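Local coordinates for protein cellulose hydrolase (Bacillus licheniformis, PDB 4YZT) that probably hydrolyses beta-1,4-linked glucan chains such as cellulose, as a family 5 glycoside hydrolase with a TIM-barrel catalytic domain, and binds cellotetraose, at residues Y224-Y230 / Y286-F290; R237-G241 / S282-Y286. All blocks are in the same frame, centred on the assembly; numbering follows the deposited sequence. Where two conformers were deposited one is given.

Interaction 1 of 2, residues Y224-Y230 / Y286-F290; sequences YYSPWDY and YHDTF. With BGC (beta-D-glucopyranose), chain B.
Tyr286 and Phe290, one turn apart on helix 280-296, both carry CG anti to the backbone N (chi1 -176° in each), which sends their rings off the helix side by side toward Tyr224 and the loop that follows it. Tyr286 reaches deepest. Its hydroxyl donates to the carbonyl O of Ser226, with OH and O 2.7 Å apart; the donor stands above the carbonyl plane, 42° out of it, while that same oxygen lies at the edge of the phenol ring and close to its plane. A water also grips the hydroxyl, giving one hydrogen to Tyr286 OH at 2.8 Å and the other to Tyr224 O at 2.7 Å. The carbonyls of Tyr224 and Ser226 are thus linked to one phenol, the first through the water, which probably steadies the chain at the cis peptide between Ser226 and Pro227, whose own C=O is the acceptor. In the (beta/alpha)8 barrel of this family 5 hydrolase, 224-230 leaves the C-terminal end of strand 218-224, and helix 280-296 packs outside the barrel. Phe290 meets the ring of Tyr224 with planes almost parallel, 8° apart, yet slid so far that they barely overlap; CE1 of Phe290 comes to 3.3 Å from CD2 of Tyr224. The hydroxyl of Tyr224 goes elsewhere, to Asp252. Beyond the cis peptide, Tyr230 runs past Tyr286 in the opposite direction, its CE2 3.7 Å from CD2 of Tyr286, with the two rings oblique. The CB of Tyr225 points away from the helix, and its ring lines the glycan pocket: the ring edge lies near the glucose, CE2 3.9 Å from BGC O1, and its hydroxyl is hydrogen-bonded to Glu271, which also binds this sugar.

Interaction 2 of 2, residues R237-G241 / S282-Y286; sequences RTTWG and SKWLY
Trp240 lays its indole along helix 280-296 and takes the edge of the Tyr286 ring against one face, a T-shaped pair with planes at 79° and centroids 5.1 Å apart. CD2 of Tyr286 stands over the centre of the indole, 3.7 Å from CD2 of Trp240. The far rim of the indole rests on the helix backbone, with CZ3 of Trp240 3.7 Å from CA of Tyr286, and Leu285 closes in beside it, its CG 4.0 Å from that same CZ3. With CG anti to its own N (chi1 -177°), Trp240 directs the indole along the helix while its backbone N stays behind at Ser282. There the N-H of Trp240 points almost straight at OG of Ser282, 3.0 Å away with an angle of 163° at the hydrogen; the serine oxygen is also bonded to Glu279. This is the tightly packed part. Thr239, by contrast, lies at the exposed margin and only brushes the serine, its CB 3.5 Å from Ser282 OG. Gly241 skirts the other end, CA 3.9 Å from CD2 of Leu285, at backbone angles suited to a residue with no side chain. Residues 237-241 lie in the loop between helix 228-231 and helix 243-261, and Trp240 is wedged between helix 280-296 and Ile246 and Met249 of helix 243-261, with Tyr230 of helix 228-231 also against its ring.

Both contacts fasten the chain between strand 218-224 and helix 243-261 to helix 280-296, and Tyr286 serves both: its hydroxyl and ring in interaction 1, and a ring edge against Trp240 in interaction 2. Interaction 1 lies nearer the centre of the chain and backs onto the glycan pocket; there a water and a loop carbonyl join the aromatic packing. Interaction 2, farther out, sets a buried tryptophan beside an exposed threonine and combines a T-shaped ring pair with one backbone-to-serine bond. The two meet directly through a salt bridge between Asp229 and Arg237, and Tyr230 packs its hydroxyl against the backbone of Ser282 and Lys283.

Interaction 1 of 2, residues Y224-Y230 / Y286-F290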
ATOM      1  N   TYR A 224       1.319  -4.029  -8.674  1.00 11.34           N
ATOM      2  CA  TYR A 224       1.937  -2.776  -9.097  1.00 10.61           C
ATOM      3  C   TYR A 224       2.364  -1.949  -7.911  1.00 11.73           C
ATOM      4  O   TYR A 224       1.515  -1.523  -7.125  1.00  9.43           O
ATOM      5  CB  TYR A 224       0.973  -1.964  -9.963  1.00  9.76           C
ATOM      6  CG  TYR A 224       1.640  -0.799 -10.663  1.00 11.91           C
ATOM      7  CD1 TYR A 224       2.360  -0.998 -11.838  1.00 13.40           C
ATOM      8  CD2 TYR A 224       1.573   0.493 -10.143  1.00 10.38           C
ATOM      9  CE1 TYR A 224       2.989   0.060 -12.490  1.00 13.47           C
ATOM     10  CE2 TYR A 224       2.188   1.565 -10.793  1.00 11.40           C
ATOM     11  CZ  TYR A 224       2.898   1.338 -11.967  1.00 13.72           C
ATOM     12  OH  TYR A 224       3.523   2.377 -12.628  1.00 13.04           O
ATOM     13  N   TYR A 225       3.667  -1.708  -7.804  1.00 10.96           N
ATOM     14  CA  TYR A 225       4.225  -0.922  -6.702  1.00 10.87           C
ATOM     15  C   TYR A 225       5.291   0.064  -7.193  1.00 15.03           C
ATOM     16  O   TYR A 225       6.317   0.255  -6.534  1.00 17.48           O
ATOM     17  CB  TYR A 225       4.842  -1.841  -5.653  1.00  7.59           C
ATOM     18  CG  TYR A 225       3.884  -2.616  -4.762  1.00  9.97           C
ATOM     19  CD1 TYR A 225       3.047  -1.959  -3.849  1.00 10.61           C
ATOM     20  CD2 TYR A 225       3.857  -4.012  -4.795  1.00 10.50           C
ATOM     21  CE1 TYR A 225       2.200  -2.670  -3.011  1.00  9.19           C
ATOM     22  CE2 TYR A 225       3.015  -4.736  -3.953  1.00 11.02           C
ATOM     23  CZ  TYR A 225       2.198  -4.059  -3.064  1.00  8.26           C
ATOM     24  OH  TYR A 225       1.366  -4.779  -2.230  1.00  8.31           O
ATOM     25  N   SER A 226       5.060   0.682  -8.350  1.00 13.47           N
ATOM     26  CA  SER A 226       6.038   1.615  -8.904  0.62 11.88           C
ATOM     27  C   SER A 226       5.646   3.071  -8.709  1.00 11.86           C
ATOM     28  O   SER A 226       4.471   3.423  -8.779  1.00 13.81           O
ATOM     29  CB  SER A 226       6.249   1.330 -10.389  0.62 10.69           C
ATOM     30  OG  SER A 226       6.792   0.034 -10.545  0.62  9.94           O
ATOM     31  N   PRO A 227       6.644   3.936  -8.435  1.00 10.88           N
ATOM     32  CA  PRO A 227       8.069   3.647  -8.240  1.00 11.11           C
ATOM     33  C   PRO A 227       8.316   3.074  -6.850  1.00 12.18           C
ATOM     34  O   PRO A 227       7.800   3.616  -5.873  1.00  9.48           O
ATOM     35  CB  PRO A 227       8.750   5.022  -8.388  1.00 11.96           C
ATOM     36  CG  PRO A 227       7.652   5.977  -8.870  1.00 14.29           C
ATOM     37  CD  PRO A 227       6.369   5.381  -8.392  1.00  9.89           C
ATOM     38  N   TRP A 228       9.075   1.990  -6.767  1.00  8.20           N
ATOM     39  CA  TRP A 228       9.297   1.305  -5.494  1.00 11.44           C
ATOM     40  C   TRP A 228       9.819   2.244  -4.407  1.00 10.81           C
ATOM     41  O   TRP A 228       9.388   2.163  -3.253  1.00 10.92           O
ATOM     42  CB  TRP A 228      10.284   0.155  -5.667  1.00 13.50           C
ATOM     43  CG  TRP A 228      10.553  -0.555  -4.386  1.00 14.30           C
ATOM     44  CD1 TRP A 228      11.686  -0.483  -3.625  1.00 14.20           C
ATOM     45  CD2 TRP A 228       9.670  -1.462  -3.712  1.00 13.56           C
ATOM     46  NE1 TRP A 228      11.555  -1.280  -2.509  1.00 15.25           N
ATOM     47  CE2 TRP A 228      10.326  -1.888  -2.537  1.00 12.54           C
ATOM     48  CE3 TRP A 228       8.383  -1.947  -3.985  1.00 15.23           C
ATOM     49  CZ2 TRP A 228       9.742  -2.785  -1.641  1.00 13.68           C
ATOM     50  CZ3 TRP A 228       7.801  -2.831  -3.087  1.00 17.25           C
ATOM     51  CH2 TRP A 228       8.486  -3.245  -1.934  1.00 15.42           C
ATOM     52  N   ASP A 229      10.738   3.133  -4.779  1.00 10.57           N
ATOM     53  CA  ASP A 229      11.361   3.977  -3.765  1.00 10.78           C
ATOM     54  C   ASP A 229      10.435   5.116  -3.318  1.00 10.54           C
ATOM     55  O   ASP A 229      10.600   5.651  -2.221  1.00 13.84           O
ATOM     56  CB  ASP A 229      12.730   4.514  -4.233  1.00 12.55           C
ATOM     57  CG  ASP A 229      12.755   4.960  -5.686  1.00 15.08           C
ATOM     58  OD1 ASP A 229      11.868   4.595  -6.485  1.00 17.69           O
ATOM     59  OD2 ASP A 229      13.696   5.701  -6.027  1.00 14.89           O
ATOM     60  N   TYR A 230       9.426   5.458  -4.120  1.00  9.71           N
ATOM     61  CA  TYR A 230       8.422   6.390  -3.627  1.00 10.26           C
ATOM     62  C   TYR A 230       7.450   5.663  -2.687  1.00 10.41           C
ATOM     63  O   TYR A 230       7.190   6.145  -1.576  1.00 12.29           O
ATOM     64  CB  TYR A 230       7.625   7.086  -4.758  1.00 11.82           C
ATOM     65  CG  TYR A 230       6.359   7.671  -4.167  1.00 10.61           C
ATOM     66  CD1 TYR A 230       6.420   8.719  -3.237  1.00  8.98           C
ATOM     67  CD2 TYR A 230       5.111   7.106  -4.444  1.00  8.40           C
ATOM     68  CE1 TYR A 230       5.267   9.220  -2.639  1.00  8.99           C
ATOM     69  CE2 TYR A 230       3.947   7.599  -3.843  1.00 10.13           C
ATOM     70  CZ  TYR A 230       4.035   8.650  -2.945  1.00 11.32           C
ATOM     71  OH  TYR A 230       2.896   9.138  -2.343  1.00 11.29           O
ATOM     72  N   TYR A 286      -1.282   9.965  -5.834  1.00 11.47           N
ATOM     73  CA  TYR A 286      -0.862   8.650  -6.311  1.00 11.62           C
ATOM     74  C   TYR A 286      -2.050   7.685  -6.367  1.00 12.37           C
ATOM     75  O   TYR A 286      -2.288   7.015  -7.383  1.00 11.68           O
ATOM     76  CB  TYR A 286       0.250   8.089  -5.414  1.00 12.42           C
ATOM     77  CG  TYR A 286       0.804   6.764  -5.892  1.00 13.77           C
ATOM     78  CD1 TYR A 286       0.234   5.562  -5.489  1.00 14.69           C
ATOM     79  CD2 TYR A 286       1.887   6.712  -6.769  1.00 10.94           C
ATOM     80  CE1 TYR A 286       0.729   4.349  -5.937  1.00 10.14           C
ATOM     81  CE2 TYR A 286       2.385   5.504  -7.203  1.00  8.99           C
ATOM     82  CZ  TYR A 286       1.800   4.334  -6.797  1.00 10.63           C
ATOM     83  OH  TYR A 286       2.294   3.124  -7.239  1.00 11.11           O
ATOM     84  N   HIS A 287      -2.816   7.622  -5.284  1.00 11.09           N
ATOM     85  CA  HIS A 287      -3.923   6.674  -5.249  1.00 11.71           C
ATOM     86  C   HIS A 287      -5.017   7.051  -6.252  1.00 12.00           C
ATOM     87  O   HIS A 287      -5.509   6.189  -6.986  1.00 13.02           O
ATOM     88  CB  HIS A 287      -4.486   6.562  -3.835  1.00  8.90           C
ATOM     89  CG  HIS A 287      -3.653   5.709  -2.927  1.00 10.27           C
ATOM     90  ND1 HIS A 287      -2.519   6.176  -2.299  1.00  9.67           N
ATOM     91  CD2 HIS A 287      -3.783   4.412  -2.552  1.00 11.72           C
ATOM     92  CE1 HIS A 287      -1.988   5.209  -1.570  1.00 13.41           C
ATOM     93  NE2 HIS A 287      -2.734   4.126  -1.707  1.00 15.29           N
ATOM     94  N   ASP A 288      -5.386   8.327  -6.317  1.00  9.51           N
ATOM     95  CA  ASP A 288      -6.410   8.742  -7.269  1.00 12.14           C
ATOM     96  C   ASP A 288      -5.977   8.475  -8.704  1.00 14.39           C
ATOM     97  O   ASP A 288      -6.761   7.996  -9.519  1.00 12.25           O
ATOM     98  CB  ASP A 288      -6.749  10.228  -7.119  1.00 13.96           C
ATOM     99  CG  ASP A 288      -7.785  10.679  -8.130  1.00 17.65           C
ATOM    100  OD1 ASP A 288      -8.982  10.346  -7.958  1.00 20.05           O
ATOM    101  OD2 ASP A 288      -7.404  11.348  -9.113  1.00 17.02           O
ATOM    102  N   THR A 289      -4.717   8.777  -9.001  1.00 14.48           N
ATOM    103  CA  THR A 289      -4.213   8.625 -10.358  1.00 14.75           C
ATOM    104  C   THR A 289      -4.169   7.156 -10.744  1.00 14.55           C
ATOM    105  O   THR A 289      -4.663   6.782 -11.813  1.00 15.82           O
ATOM    106  CB  THR A 289      -2.806   9.236 -10.519  1.00 13.90           C
ATOM    107  OG1 THR A 289      -2.851  10.627 -10.170  1.00 15.36           O
ATOM    108  CG2 THR A 289      -2.312   9.096 -11.953  1.00 14.90           C
ATOM    109  N   PHE A 290      -3.591   6.321  -9.880  1.00 13.52           N
ATOM    110  CA  PHE A 290      -3.502   4.906 -10.213  1.00 12.74           C
ATOM    111  C   PHE A 290      -4.867   4.230 -10.297  1.00 12.90           C
ATOM    112  O   PHE A 290      -5.123   3.465 -11.226  1.00 11.61           O
ATOM    113  CB  PHE A 290      -2.638   4.129  -9.221  1.00 10.66           C
ATOM    114  CG  PHE A 290      -2.474   2.696  -9.615  1.00 11.81           C
ATOM    115  CD1 PHE A 290      -1.647   2.358 -10.677  1.00 13.26           C
ATOM    116  CD2 PHE A 290      -3.183   1.690  -8.966  1.00 12.64           C
ATOM    117  CE1 PHE A 290      -1.517   1.044 -11.082  1.00 15.33           C
ATOM    118  CE2 PHE A 290      -3.052   0.369  -9.360  1.00 11.68           C
ATOM    119  CZ  PHE A 290      -2.222   0.046 -10.415  1.00 14.72           C
TER
HETATM  120  C2  BGC B   1       3.529  -9.550  -1.402  1.00 17.20           C
HETATM  121  C3  BGC B   1       3.053  -9.035  -0.089  1.00 17.61           C
HETATM  122  C4  BGC B   1       3.972  -8.041   0.470  1.00 18.42           C
HETATM  123  C5  BGC B   1       4.134  -6.900  -0.535  1.00 19.75           C
HETATM  124  C6  BGC B   1       4.974  -5.736  -0.084  1.00 19.51           C
HETATM  125  C1  BGC B   1       3.699  -8.316  -2.247  1.00 23.66           C
HETATM  126  O1  BGC B   1       3.773  -8.513  -3.627  1.00 30.28           O
HETATM  127  O2  BGC B   1       2.528 -10.392  -2.055  1.00 12.50           O
HETATM  128  O3  BGC B   1       2.780 -10.136   0.887  1.00 12.77           O
HETATM  129  O4  BGC B   1       3.424  -7.567   1.752  1.00 16.18           O
HETATM  130  O5  BGC B   1       4.749  -7.468  -1.735  1.00 23.14           O
HETATM  131  O6  BGC B   1       6.306  -6.204   0.050  1.00 20.41           O
HETATM  132  O   HOH W   1       1.054   0.954  -6.025  1.00 12.70           O

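Interaction 2 of 2, residues R237-G241 / S282-Y286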
ATOM      1  N   ARG A 237      13.047   9.588  -1.484  1.00 10.71           N
ATOM      2  CA  ARG A 237      12.027   9.862  -2.505  1.00 10.50           C
ATOM      3  C   ARG A 237      10.670  10.095  -1.837  1.00 12.97           C
ATOM      4  O   ARG A 237       9.811   9.213  -1.817  1.00 13.03           O
ATOM      5  CB  ARG A 237      11.937   8.705  -3.529  1.00 10.13           C
ATOM      6  CG  ARG A 237      11.147   9.063  -4.795  1.00 11.46           C
ATOM      7  CD  ARG A 237      11.270   8.003  -5.905  1.00  9.93           C
ATOM      8  NE  ARG A 237      10.644   8.457  -7.147  1.00 14.17           N
ATOM      9  CZ  ARG A 237      10.913   7.959  -8.353  1.00 14.75           C
ATOM     10  NH1 ARG A 237      11.801   6.976  -8.486  1.00 12.25           N
ATOM     11  NH2 ARG A 237      10.305   8.449  -9.436  1.00 12.90           N
ATOM     12  N   THR A 238      10.490  11.299  -1.310  1.00 10.62           N
ATOM     13  CA  THR A 238       9.387  11.599  -0.418  1.00 10.53           C
ATOM     14  C   THR A 238       8.161  12.189  -1.104  1.00 12.90           C
ATOM     15  O   THR A 238       7.140  12.399  -0.454  1.00 13.51           O
ATOM     16  CB  THR A 238       9.830  12.595   0.669  1.00 11.09           C
ATOM     17  OG1 THR A 238      10.261  13.814   0.047  1.00 13.61           O
ATOM     18  CG2 THR A 238      10.981  12.027   1.503  1.00 11.22           C
ATOM     19  N   THR A 239       8.256  12.499  -2.397  1.00 12.51           N
ATOM     20  CA  THR A 239       7.083  13.012  -3.112  1.00 12.10           C
ATOM     21  C   THR A 239       6.889  12.317  -4.449  1.00 11.54           C
ATOM     22  O   THR A 239       7.814  11.699  -4.976  1.00 10.76           O
ATOM     23  CB  THR A 239       7.172  14.531  -3.375  1.00 12.65           C
ATOM     24  OG1 THR A 239       8.325  14.807  -4.178  1.00 13.75           O
ATOM     25  CG2 THR A 239       7.259  15.295  -2.062  1.00 13.87           C
ATOM     26  N   TRP A 240       5.687  12.453  -4.999  1.00 11.66           N
ATOM     27  CA  TRP A 240       5.355  11.878  -6.307  1.00 11.09           C
ATOM     28  C   TRP A 240       4.351  12.769  -7.022  1.00 12.92           C
ATOM     29  O   TRP A 240       3.477  13.358  -6.372  1.00 10.64           O
ATOM     30  CB  TRP A 240       4.779  10.460  -6.151  1.00  9.57           C
ATOM     31  CG  TRP A 240       4.465   9.762  -7.459  1.00 11.12           C
ATOM     32  CD1 TRP A 240       5.283   8.922  -8.158  1.00 10.98           C
ATOM     33  CD2 TRP A 240       3.243   9.843  -8.211  1.00 11.31           C
ATOM     34  NE1 TRP A 240       4.654   8.488  -9.305  1.00 12.08           N
ATOM     35  CE2 TRP A 240       3.395   9.022  -9.354  1.00 11.02           C
ATOM     36  CE3 TRP A 240       2.031  10.520  -8.022  1.00  9.69           C
ATOM     37  CZ2 TRP A 240       2.381   8.863 -10.318  1.00 12.86           C
ATOM     38  CZ3 TRP A 240       1.023  10.372  -8.992  1.00 11.89           C
ATOM     39  CH2 TRP A 240       1.210   9.548 -10.123  1.00 12.03           C
ATOM     40  N   GLY A 241       4.464  12.862  -8.347  1.00 12.70           N
ATOM     41  CA  GLY A 241       3.473  13.564  -9.148  1.00 14.18           C
ATOM     42  C   GLY A 241       3.933  14.473 -10.275  1.00 14.41           C
ATOM     43  O   GLY A 241       3.156  15.307 -10.740  1.00 14.76           O
ATOM     44  N   SER A 282       1.060  13.850  -2.035  1.00 12.09           N
ATOM     45  CA  SER A 282       1.563  12.842  -2.960  1.00 13.12           C
ATOM     46  C   SER A 282       0.771  11.556  -2.829  1.00 10.50           C
ATOM     47  O   SER A 282       0.393  10.951  -3.827  1.00  9.95           O
ATOM     48  CB  SER A 282       3.041  12.573  -2.719  1.00 11.72           C
ATOM     49  OG  SER A 282       3.821  13.719  -3.036  1.00 12.64           O
ATOM     50  N   LYS A 283       0.525  11.130  -1.597  1.00 11.13           N
ATOM     51  CA  LYS A 283      -0.194   9.879  -1.378  1.00 12.60           C
ATOM     52  C   LYS A 283      -1.599   9.913  -1.988  1.00 13.79           C
ATOM     53  O   LYS A 283      -2.033   8.951  -2.627  1.00 13.30           O
ATOM     54  CB  LYS A 283      -0.279   9.570   0.115  1.00 14.38           C
ATOM     55  CG  LYS A 283      -0.836   8.185   0.418  1.00 16.06           C
ATOM     56  CD  LYS A 283      -1.491   8.155   1.800  1.00 19.95           C
ATOM     57  CE  LYS A 283      -0.499   8.308   2.929  1.00 22.11           C
ATOM     58  NZ  LYS A 283      -1.228   8.482   4.243  1.00 21.01           N
ATOM     59  N   TRP A 284      -2.302  11.029  -1.796  1.00 10.49           N
ATOM     60  CA  TRP A 284      -3.657  11.163  -2.328  1.00 10.80           C
ATOM     61  C   TRP A 284      -3.629  11.174  -3.854  1.00 10.79           C
ATOM     62  O   TRP A 284      -4.389  10.453  -4.508  1.00 12.07           O
ATOM     63  CB  TRP A 284      -4.331  12.430  -1.784  1.00 11.35           C
ATOM     64  CG  TRP A 284      -4.554  12.396  -0.285  1.00 12.84           C
ATOM     65  CD1 TRP A 284      -4.331  11.342   0.552  1.00 10.77           C
ATOM     66  CD2 TRP A 284      -5.037  13.469   0.540  1.00 12.04           C
ATOM     67  NE1 TRP A 284      -4.649  11.688   1.845  1.00 11.86           N
ATOM     68  CE2 TRP A 284      -5.076  12.991   1.868  1.00 12.23           C
ATOM     69  CE3 TRP A 284      -5.441  14.786   0.285  1.00 12.98           C
ATOM     70  CZ2 TRP A 284      -5.508  13.783   2.942  1.00 13.46           C
ATOM     71  CZ3 TRP A 284      -5.866  15.583   1.364  1.00 15.96           C
ATOM     72  CH2 TRP A 284      -5.891  15.077   2.667  1.00 14.26           C
ATOM     73  N   LEU A 285      -2.737  11.984  -4.419  1.00 10.32           N
ATOM     74  CA  LEU A 285      -2.557  12.048  -5.873  1.00 13.90           C
ATOM     75  C   LEU A 285      -2.175  10.690  -6.492  1.00 13.26           C
ATOM     76  O   LEU A 285      -2.657  10.327  -7.563  1.00 13.07           O
ATOM     77  CB  LEU A 285      -1.495  13.096  -6.218  1.00 14.61           C
ATOM     78  CG  LEU A 285      -1.266  13.368  -7.710  1.00 13.84           C
ATOM     79  CD1 LEU A 285      -2.554  13.915  -8.347  1.00 12.11           C
ATOM     80  CD2 LEU A 285      -0.127  14.344  -7.900  1.00 12.63           C
ATOM     81  N   TYR A 286      -1.282   9.965  -5.834  1.00 11.47           N
ATOM     82  CA  TYR A 286      -0.862   8.650  -6.311  1.00 11.62           C
ATOM     83  C   TYR A 286      -2.050   7.685  -6.367  1.00 12.37           C
ATOM     84  O   TYR A 286      -2.288   7.015  -7.383  1.00 11.68           O
ATOM     85  CB  TYR A 286       0.250   8.089  -5.414  1.00 12.42           C
ATOM     86  CG  TYR A 286       0.804   6.764  -5.892  1.00 13.77           C
ATOM     87  CD1 TYR A 286       0.234   5.562  -5.489  1.00 14.69           C
ATOM     88  CD2 TYR A 286       1.887   6.712  -6.769  1.00 10.94           C
ATOM     89  CE1 TYR A 286       0.729   4.349  -5.937  1.00 10.14           C
ATOM     90  CE2 TYR A 286       2.385   5.504  -7.203  1.00  8.99           C
ATOM     91  CZ  TYR A 286       1.800   4.334  -6.797  1.00 10.63           C
ATOM     92  OH  TYR A 286       2.294   3.124  -7.239  1.00 11.11           O
TER